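Local coordinates for protein methyltransferase FkbM (Methylobacillus flagellatus KT, PDB 2PY6) that probably transfers methyl groups, as expected of an FkbM-family methyltransferase with a Rossmann-like domain, its substrate being unknown, at residues 180-186 with 390-395; 174-178 with 190-194; 214-218 with 338-342. Numbering follows the deposited sequence.

Interaction 1 (180-186 with 390-395); sequences RLADDYS and YQIGLR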
loop_
_atom_site.group_PDB
_atom_site.type_symbol
_atom_site.label_atom_id
_atom_site.label_comp_id
_atom_site.label_asym_id
_atom_site.label_seq_id
_atom_site.Cartn_x
_atom_site.Cartn_y
_atom_site.Cartn_z
ATOM N N ARG A 180 -43.763 -18.881 7.056
ATOM C CA ARG A 180 -43.706 -19.306 5.647
ATOM C C ARG A 180 -42.294 -19.738 5.174
ATOM O O ARG A 180 -42.150 -20.409 4.155
ATOM C CB ARG A 180 -44.251 -18.159 4.771
ATOM C CG ARG A 180 -44.526 -18.472 3.282
ATOM C CD ARG A 180 -45.402 -19.723 3.050
ATOM N NE ARG A 180 -45.759 -19.953 1.634
ATOM C CZ ARG A 180 -44.936 -20.483 0.715
ATOM N NH1 ARG A 180 -43.686 -20.842 1.035
ATOM N NH2 ARG A 180 -45.372 -20.664 -0.536
ATOM N N LEU A 181 -41.265 -19.315 5.898
ATOM C CA LEU A 181 -39.895 -19.628 5.544
ATOM C C LEU A 181 -39.654 -21.128 5.738
ATOM O O LEU A 181 -40.109 -21.728 6.732
ATOM C CB LEU A 181 -38.934 -18.752 6.358
ATOM C CG LEU A 181 -38.974 -17.237 6.094
ATOM C CD1 LEU A 181 -38.160 -16.420 7.108
ATOM C CD2 LEU A 181 -38.459 -16.912 4.685
ATOM N N ALA A 182 -38.947 -21.740 4.780
ATOM C CA ALA A 182 -38.763 -23.209 4.773
ATOM C C ALA A 182 -37.770 -23.804 5.795
ATOM O O ALA A 182 -37.860 -24.981 6.133
ATOM C CB ALA A 182 -38.389 -23.656 3.380
ATOM N N ASP A 183 -36.841 -23.004 6.289
ATOM C CA ASP A 183 -35.790 -23.516 7.158
ATOM C C ASP A 183 -35.593 -22.611 8.384
ATOM O O ASP A 183 -35.892 -21.409 8.353
ATOM C CB ASP A 183 -34.485 -23.687 6.339
ATOM C CG ASP A 183 -33.902 -22.363 5.869
ATOM O OD1 ASP A 183 -34.548 -21.641 5.059
ATOM O OD2 ASP A 183 -32.786 -22.049 6.322
ATOM N N ASP A 184 -35.135 -23.214 9.475
ATOM C CA ASP A 184 -34.922 -22.518 10.720
ATOM C C ASP A 184 -33.913 -21.390 10.638
ATOM O O ASP A 184 -34.077 -20.364 11.293
ATOM C CB ASP A 184 -34.493 -23.504 11.809
ATOM C CG ASP A 184 -35.576 -24.556 12.133
ATOM O OD1 ASP A 184 -36.773 -24.222 12.218
ATOM O OD2 ASP A 184 -35.211 -25.728 12.371
ATOM N N TYR A 185 -32.856 -21.552 9.860
ATOM C CA TYR A 185 -31.840 -20.505 9.752
ATOM C C TYR A 185 -32.366 -19.198 9.066
ATOM O O TYR A 185 -31.965 -18.071 9.387
ATOM C CB TYR A 185 -30.571 -21.108 9.080
ATOM C CG TYR A 185 -29.373 -20.180 9.010
ATOM C CD1 TYR A 185 -29.091 -19.274 10.036
ATOM C CD2 TYR A 185 -28.475 -20.268 7.967
ATOM C CE1 TYR A 185 -27.968 -18.438 9.986
ATOM C CE2 TYR A 185 -27.353 -19.437 7.915
ATOM C CZ TYR A 185 -27.110 -18.522 8.936
ATOM O OH TYR A 185 -25.992 -17.720 8.900
ATOM N N SER A 186 -33.288 -19.366 8.130
ATOM C CA SER A 186 -33.968 -18.255 7.510
ATOM C C SER A 186 -34.808 -17.531 8.540
ATOM O O SER A 186 -34.857 -16.297 8.558
ATOM C CB SER A 186 -34.872 -18.750 6.394
ATOM O OG SER A 186 -34.108 -19.067 5.266
ATOM N N TYR A 390 -43.671 -21.716 -4.527
ATOM C CA TYR A 390 -42.266 -21.499 -4.191
ATOM C C TYR A 390 -41.972 -21.772 -2.719
ATOM O O TYR A 390 -42.804 -21.524 -1.854
ATOM C CB TYR A 390 -41.847 -20.058 -4.410
ATOM C CG TYR A 390 -41.372 -19.644 -5.773
ATOM C CD1 TYR A 390 -40.224 -20.189 -6.323
ATOM C CD2 TYR A 390 -42.002 -18.606 -6.471
ATOM C CE1 TYR A 390 -39.737 -19.752 -7.557
ATOM C CE2 TYR A 390 -41.536 -18.173 -7.698
ATOM C CZ TYR A 390 -40.385 -18.738 -8.232
ATOM O OH TYR A 390 -39.911 -18.289 -9.439
ATOM N N GLN A 391 -40.779 -22.288 -2.457
ATOM C CA GLN A 391 -40.254 -22.375 -1.104
ATOM C C GLN A 391 -39.453 -21.070 -0.945
ATOM O O GLN A 391 -38.954 -20.534 -1.938
ATOM C CB GLN A 391 -39.344 -23.569 -0.941
ATOM C CG GLN A 391 -40.063 -24.879 -1.171
ATOM C CD GLN A 391 -39.384 -26.020 -0.492
ATOM O OE1 GLN A 391 -38.713 -26.810 -1.143
ATOM N NE2 GLN A 391 -39.489 -26.080 0.842
ATOM N N ILE A 392 -39.321 -20.576 0.287
ATOM C CA ILE A 392 -38.672 -19.307 0.533
ATOM C C ILE A 392 -37.599 -19.421 1.626
ATOM O O ILE A 392 -37.795 -20.070 2.664
ATOM C CB ILE A 392 -39.702 -18.211 0.974
ATOM C CG1 ILE A 392 -40.935 -18.216 0.082
ATOM C CG2 ILE A 392 -39.004 -16.818 1.014
ATOM C CD1 ILE A 392 -42.040 -17.259 0.541
ATOM N N GLY A 393 -36.464 -18.785 1.378
ATOM C CA GLY A 393 -35.375 -18.704 2.368
ATOM C C GLY A 393 -34.897 -17.271 2.457
ATOM O O GLY A 393 -35.319 -16.415 1.655
ATOM N N LEU A 394 -34.004 -17.004 3.423
ATOM C CA LEU A 394 -33.463 -15.677 3.600
ATOM C C LEU A 394 -32.082 -15.771 4.210
ATOM O O LEU A 394 -31.904 -16.447 5.201
ATOM C CB LEU A 394 -34.366 -14.889 4.548
ATOM C CG LEU A 394 -34.045 -13.427 4.862
ATOM C CD1 LEU A 394 -34.362 -12.538 3.642
ATOM C CD2 LEU A 394 -34.898 -12.994 6.069
ATOM N N ARG A 395 -31.110 -15.097 3.617
ATOM C CA ARG A 395 -29.753 -15.016 4.200
ATOM C C ARG A 395 -29.314 -13.555 4.211
ATOM O O ARG A 395 -29.747 -12.779 3.374
ATOM C CB ARG A 395 -28.705 -15.821 3.408
ATOM C CG ARG A 395 -28.895 -17.324 3.403
ATOM C CD ARG A 395 -28.696 -17.978 4.769
ATOM N NE ARG A 395 -29.018 -19.409 4.713
ATOM C CZ ARG A 395 -30.186 -19.977 5.014
ATOM N NH1 ARG A 395 -31.236 -19.291 5.424
ATOM N NH2 ARG A 395 -30.303 -21.281 4.910
HETATM O O HOH W 1 -41.110 -21.774 2.211
HETATM O O HOH W 2 -35.711 -21.749 2.635
#
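The salt bridge from D183 OD2 to R395 NH2 (3.0 Å) pins the start of helix 184-199 to strand 392-396, an outermost strand of the seven-stranded Rossmann-like methyltransferase sheet. D183 is also the N-cap of that helix: its OD2 accepts from S186 N at 3.3 Å, while S186 OG donates to D183 OD1 at 2.6 Å. The same hydroxyl oxygen takes the backbone hydrogen bond of L394 N (2.8 Å), so cap and strand share one polar cluster. Further back, the backbone of A182 reaches the strand directly, A182 N to I392 O at 2.9 Å, and a water joins D183 OD1 to I392 O. R180 closes the other end, forking NH1 and NH2 onto Y390 O at 3.1 and 3.0 Å. Y185 lies against one face of the R395 guanidinium; Y185 OH hydrogen-bonds V208 O of the same chain, and the ring stacks on Y185 of the second subunit. Beside the A182 N to I392 O bond, L181 CD2 packs on I392 CG2 at 3.7 Å.

Interaction 2 (174-178 with 190-194); sequences FQTLA and LYAVL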
loop_
_atom_site.group_PDB
_atom_site.type_symbol
_atom_site.label_atom_id
_atom_site.label_comp_id
_atom_site.label_asym_id
_atom_site.label_seq_id
_atom_site.Cartn_x
_atom_site.Cartn_y
_atom_site.Cartn_z
ATOM N N PHE A 174 -44.988 -9.824 9.724
ATOM C CA PHE A 174 -43.663 -10.431 9.888
ATOM C C PHE A 174 -43.710 -11.822 10.542
ATOM O O PHE A 174 -42.927 -12.689 10.184
ATOM C CB PHE A 174 -42.701 -9.508 10.627
ATOM C CG PHE A 174 -42.186 -8.369 9.787
ATOM C CD1 PHE A 174 -41.431 -8.628 8.665
ATOM C CD2 PHE A 174 -42.388 -7.057 10.167
ATOM C CE1 PHE A 174 -40.942 -7.597 7.901
ATOM C CE2 PHE A 174 -41.906 -6.036 9.418
ATOM C CZ PHE A 174 -41.186 -6.309 8.271
ATOM N N GLN A 175 -44.602 -12.034 11.504
ATOM C CA GLN A 175 -44.764 -13.353 12.113
ATOM C C GLN A 175 -45.267 -14.364 11.081
ATOM O O GLN A 175 -44.864 -15.530 11.092
ATOM C CB GLN A 175 -45.724 -13.279 13.300
ATOM C CG GLN A 175 -45.199 -12.413 14.419
ATOM C CD GLN A 175 -46.113 -12.413 15.616
ATOM O OE1 GLN A 175 -47.262 -11.947 15.552
ATOM N NE2 GLN A 175 -45.605 -12.924 16.733
ATOM N N THR A 176 -46.163 -13.901 10.207
ATOM C CA THR A 176 -46.664 -14.704 9.091
ATOM C C THR A 176 -45.534 -15.045 8.100
ATOM O O THR A 176 -45.452 -16.173 7.651
ATOM C CB THR A 176 -47.872 -14.040 8.380
ATOM O OG1 THR A 176 -48.947 -13.910 9.307
ATOM C CG2 THR A 176 -48.340 -14.865 7.212
ATOM N N LEU A 177 -44.673 -14.085 7.760
ATOM C CA LEU A 177 -43.502 -14.394 6.938
ATOM C C LEU A 177 -42.617 -15.463 7.617
ATOM O O LEU A 177 -42.205 -16.418 6.976
ATOM C CB LEU A 177 -42.688 -13.139 6.657
ATOM C CG LEU A 177 -41.441 -13.253 5.782
ATOM C CD1 LEU A 177 -41.763 -13.923 4.458
ATOM C CD2 LEU A 177 -40.833 -11.872 5.537
ATOM N N ALA A 178 -42.325 -15.296 8.909
ATOM C CA ALA A 178 -41.501 -16.261 9.649
ATOM C C ALA A 178 -42.011 -17.712 9.493
ATOM O O ALA A 178 -41.226 -18.656 9.291
ATOM C CB ALA A 178 -41.471 -15.876 11.113
ATOM N N LEU A 190 -34.374 -13.798 9.660
ATOM C CA LEU A 190 -35.441 -12.802 9.626
ATOM C C LEU A 190 -35.507 -12.032 10.925
ATOM O O LEU A 190 -35.486 -10.811 10.936
ATOM C CB LEU A 190 -36.817 -13.428 9.361
ATOM C CG LEU A 190 -38.010 -12.446 9.391
ATOM C CD1 LEU A 190 -37.857 -11.398 8.261
ATOM C CD2 LEU A 190 -39.359 -13.122 9.311
ATOM N N TYR A 191 -35.630 -12.767 12.038
ATOM C CA TYR A 191 -35.735 -12.139 13.344
ATOM C C TYR A 191 -34.515 -11.308 13.732
ATOM O O TYR A 191 -34.670 -10.241 14.318
ATOM C CB TYR A 191 -36.097 -13.141 14.420
ATOM C CG TYR A 191 -37.540 -13.638 14.342
ATOM C CD1 TYR A 191 -38.613 -12.758 14.367
ATOM C CD2 TYR A 191 -37.822 -14.990 14.303
ATOM C CE1 TYR A 191 -39.919 -13.211 14.307
ATOM C CE2 TYR A 191 -39.117 -15.450 14.242
ATOM C CZ TYR A 191 -40.165 -14.570 14.255
ATOM O OH TYR A 191 -41.470 -15.042 14.207
ATOM N N ALA A 192 -33.323 -11.738 13.316
ATOM C CA ALA A 192 -32.076 -10.996 13.573
ATOM C C ALA A 192 -32.098 -9.628 12.845
ATOM O O ALA A 192 -31.775 -8.586 13.417
ATOM C CB ALA A 192 -30.862 -11.850 13.159
ATOM N N VAL A 193 -32.542 -9.617 11.592
ATOM C CA VAL A 193 -32.629 -8.349 10.841
ATOM C C VAL A 193 -33.650 -7.367 11.440
ATOM O O VAL A 193 -33.399 -6.179 11.537
ATOM C CB VAL A 193 -32.973 -8.630 9.371
ATOM C CG1 VAL A 193 -33.325 -7.313 8.593
ATOM C CG2 VAL A 193 -31.824 -9.396 8.722
ATOM N N LEU A 194 -34.818 -7.881 11.798
ATOM C CA LEU A 194 -35.862 -7.078 12.403
ATOM C C LEU A 194 -35.422 -6.605 13.784
ATOM O O LEU A 194 -35.717 -5.483 14.163
ATOM C CB LEU A 194 -37.153 -7.867 12.491
ATOM C CG LEU A 194 -37.727 -8.428 11.185
ATOM C CD1 LEU A 194 -38.987 -9.224 11.509
ATOM C CD2 LEU A 194 -38.028 -7.366 10.107
#
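F174 starts the contact between helices 171-180 and 184-199, consecutive in the chain and joined by a short turn into an alpha-alpha hairpin. L194 lies over one face of its ring, with L194 CD2 3.8 Å from the F174 ring centroid and 16° off the normal, a CH-pi contact. F174 O also meets L190 CD2 at 3.7 Å, but that oxygen is already used by A178 N in the helix. One turn on from F174, L177 CD2 meets L190 CD1 at 4.1 Å, and the L177 side chain continues onto L376 and T380 of helix 375-386. A178 directs its CA-to-CB bond toward the other helix, and A178 CB touches both L190 CD2 (3.9 Å) and the end of the tyrosine, Y191 OH (3.2 Å). The short segments run nearly antiparallel, at 153°, with axes 11.2 Å apart at closest approach. With that spacing, larger side chains fill the gap, and the pairing rests on apolar and CH-pi contacts rather than on hydrogen bonds between the two segments.

Interaction 3 (214-218 with 338-342); sequences TLYFR and FIKMD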
loop_
_atom_site.group_PDB
_atom_site.type_symbol
_atom_site.label_atom_id
_atom_site.label_comp_id
_atom_site.label_asym_id
_atom_site.label_seq_id
_atom_site.Cartn_x
_atom_site.Cartn_y
_atom_site.Cartn_z
ATOM N N THR A 214 -20.576 -15.219 -0.737
ATOM C CA THR A 214 -21.553 -16.275 -0.867
ATOM C C THR A 214 -22.914 -15.779 -1.335
ATOM O O THR A 214 -23.842 -16.573 -1.482
ATOM C CB THR A 214 -21.691 -17.021 0.511
ATOM O OG1 THR A 214 -22.268 -16.161 1.499
ATOM C CG2 THR A 214 -20.354 -17.472 0.974
ATOM N N LEU A 215 -23.033 -14.468 -1.584
ATOM C CA LEU A 215 -24.297 -13.900 -2.023
ATOM C C LEU A 215 -24.720 -14.528 -3.348
ATOM O O LEU A 215 -23.911 -14.609 -4.234
ATOM C CB LEU A 215 -24.136 -12.375 -2.180
ATOM C CG LEU A 215 -25.313 -11.471 -2.557
ATOM C CD1 LEU A 215 -26.451 -11.454 -1.549
ATOM C CD2 LEU A 215 -24.737 -10.086 -2.708
ATOM N N TYR A 216 -25.970 -14.985 -3.409
ATOM C CA TYR A 216 -26.682 -15.560 -4.565
ATOM C C TYR A 216 -26.323 -16.969 -4.951
ATOM O O TYR A 216 -27.218 -17.754 -5.214
ATOM C CB TYR A 216 -26.563 -14.704 -5.854
ATOM C CG TYR A 216 -26.793 -13.227 -5.675
ATOM C CD1 TYR A 216 -27.966 -12.736 -5.091
ATOM C CD2 TYR A 216 -25.875 -12.310 -6.155
ATOM C CE1 TYR A 216 -28.182 -11.360 -4.959
ATOM C CE2 TYR A 216 -26.075 -10.935 -5.995
ATOM C CZ TYR A 216 -27.215 -10.466 -5.408
ATOM O OH TYR A 216 -27.378 -9.091 -5.258
ATOM N N PHE A 217 -25.011 -17.256 -5.027
ATOM C CA PHE A 217 -24.488 -18.497 -5.580
ATOM C C PHE A 217 -24.071 -19.548 -4.569
ATOM O O PHE A 217 -24.014 -20.722 -4.933
ATOM C CB PHE A 217 -23.332 -18.159 -6.525
ATOM C CG PHE A 217 -23.748 -17.261 -7.672
ATOM C CD1 PHE A 217 -24.550 -17.755 -8.702
ATOM C CD2 PHE A 217 -23.400 -15.922 -7.685
ATOM C CE1 PHE A 217 -24.995 -16.929 -9.744
ATOM C CE2 PHE A 217 -23.829 -15.084 -8.717
ATOM C CZ PHE A 217 -24.626 -15.599 -9.756
ATOM N N ARG A 218 -23.797 -19.119 -3.317
ATOM C CA ARG A 218 -23.373 -20.000 -2.226
ATOM C C ARG A 218 -24.222 -19.837 -1.004
ATOM O O ARG A 218 -23.694 -19.979 0.080
ATOM C CB ARG A 218 -21.851 -19.806 -1.923
ATOM C CG ARG A 218 -21.142 -19.936 -3.240
ATOM C CD ARG A 218 -19.686 -20.072 -3.396
ATOM N NE ARG A 218 -19.018 -18.826 -3.323
ATOM C CZ ARG A 218 -17.793 -18.569 -3.766
ATOM N NH1 ARG A 218 -17.015 -19.456 -4.364
ATOM N NH2 ARG A 218 -17.347 -17.348 -3.610
ATOM N N PHE A 338 -33.027 -18.791 -13.588
ATOM C CA PHE A 338 -32.588 -18.039 -12.426
ATOM C C PHE A 338 -32.710 -16.546 -12.660
ATOM O O PHE A 338 -32.298 -16.039 -13.711
ATOM C CB PHE A 338 -31.118 -18.409 -12.132
ATOM C CG PHE A 338 -30.520 -17.722 -10.938
ATOM C CD1 PHE A 338 -31.172 -17.730 -9.700
ATOM C CD2 PHE A 338 -29.258 -17.168 -11.009
ATOM C CE1 PHE A 338 -30.631 -17.131 -8.603
ATOM C CE2 PHE A 338 -28.694 -16.553 -9.899
ATOM C CZ PHE A 338 -29.378 -16.535 -8.688
ATOM N N ILE A 339 -33.326 -15.852 -11.703
ATOM C CA ILE A 339 -33.371 -14.390 -11.709
ATOM C C ILE A 339 -32.714 -13.847 -10.412
ATOM O O ILE A 339 -33.170 -14.107 -9.280
ATOM C CB ILE A 339 -34.798 -13.792 -11.915
ATOM C CG1 ILE A 339 -35.414 -14.290 -13.226
ATOM C CG2 ILE A 339 -34.745 -12.221 -11.945
ATOM C CD1 ILE A 339 -36.890 -14.075 -13.337
ATOM N N LYS A 340 -31.596 -13.157 -10.612
ATOM C CA LYS A 340 -30.890 -12.446 -9.563
ATOM C C LYS A 340 -31.360 -11.009 -9.711
ATOM O O LYS A 340 -31.442 -10.509 -10.856
ATOM C CB LYS A 340 -29.377 -12.550 -9.752
ATOM C CG LYS A 340 -28.541 -11.527 -8.866
ATOM C CD LYS A 340 -28.329 -10.212 -9.628
ATOM C CE LYS A 340 -27.550 -9.233 -8.937
ATOM N NZ LYS A 340 -26.925 -8.375 -9.940
HETATM N N MSE A 341 -31.674 -10.350 -8.597
HETATM C CA MSE A 341 -32.171 -8.984 -8.626
HETATM C C MSE A 341 -31.610 -8.149 -7.481
HETATM O O MSE A 341 -31.789 -8.488 -6.290
HETATM C CB MSE A 341 -33.691 -8.957 -8.556
HETATM C CG MSE A 341 -34.294 -7.580 -8.837
HETATM SE SE MSE A 341 -36.192 -7.486 -8.773
HETATM C CE MSE A 341 -36.557 -8.312 -10.336
ATOM N N ASP A 342 -30.935 -7.061 -7.860
ATOM C CA ASP A 342 -30.457 -6.061 -6.931
ATOM C C ASP A 342 -30.423 -4.734 -7.687
ATOM O O ASP A 342 -29.420 -4.422 -8.324
ATOM C CB ASP A 342 -29.065 -6.384 -6.427
ATOM C CG ASP A 342 -28.567 -5.381 -5.391
ATOM O OD1 ASP A 342 -29.341 -4.537 -4.870
ATOM O OD2 ASP A 342 -27.372 -5.444 -5.106
HETATM O O HOH W 3 -25.376 -7.320 -5.648
#
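Look first at Y216. Its backbone has a positive phi (76°), unusual for a non-glycine residue, and chi1 is m, with the CA-to-CB bond directed toward strand 338-341. The ring then lies along K340: CG of K340 stands 3.7 Å from the Y216 ring centroid, only 4° off the normal, a CH-pi contact. K340 has a t chi1 and extends past the ring, with CE 3.7 Å from Y216 OH, to put its amine in a salt bridge with D232. At the far end of the ring, a water links Y216 OH (2.7 Å) to D342 OD2 (2.8 Å). F217, also m, brings its ring beside F338, which is t; F217 CE1 and F338 CE2 meet at 3.7 Å in an oblique pair with planes at 66°. F338 also meets F224 edge-to-face. The loop thus packs against a central parallel strand of the Rossmann-like sheet, and its tyrosine lies near the C-terminal strand ends, the side where methyltransferases of this fold generally bind their cofactor.

Overall arrangement
Interactions 1 and 2 share helix 184-199 and touch each other, L394 CD2 lying 3.6 Å from L190 CA: the helix start is tied to an outer strand, and its next turns pack on the preceding helix. Interaction 3, its centre about 15 and 21 Å from theirs, joins the same sheet as interaction 1 at a more central strand and touches neither. All three are mostly buried, but interaction 1 has exposed residues, A182 and Q391, at its margin. Chemistry follows place: charge and backbone bonds at the sheet edge, apolar and CH-pi packing between helices, aromatic packing and a bridging water where a loop lies against a central strand. Interactions 1 and 3 also meet the second subunit.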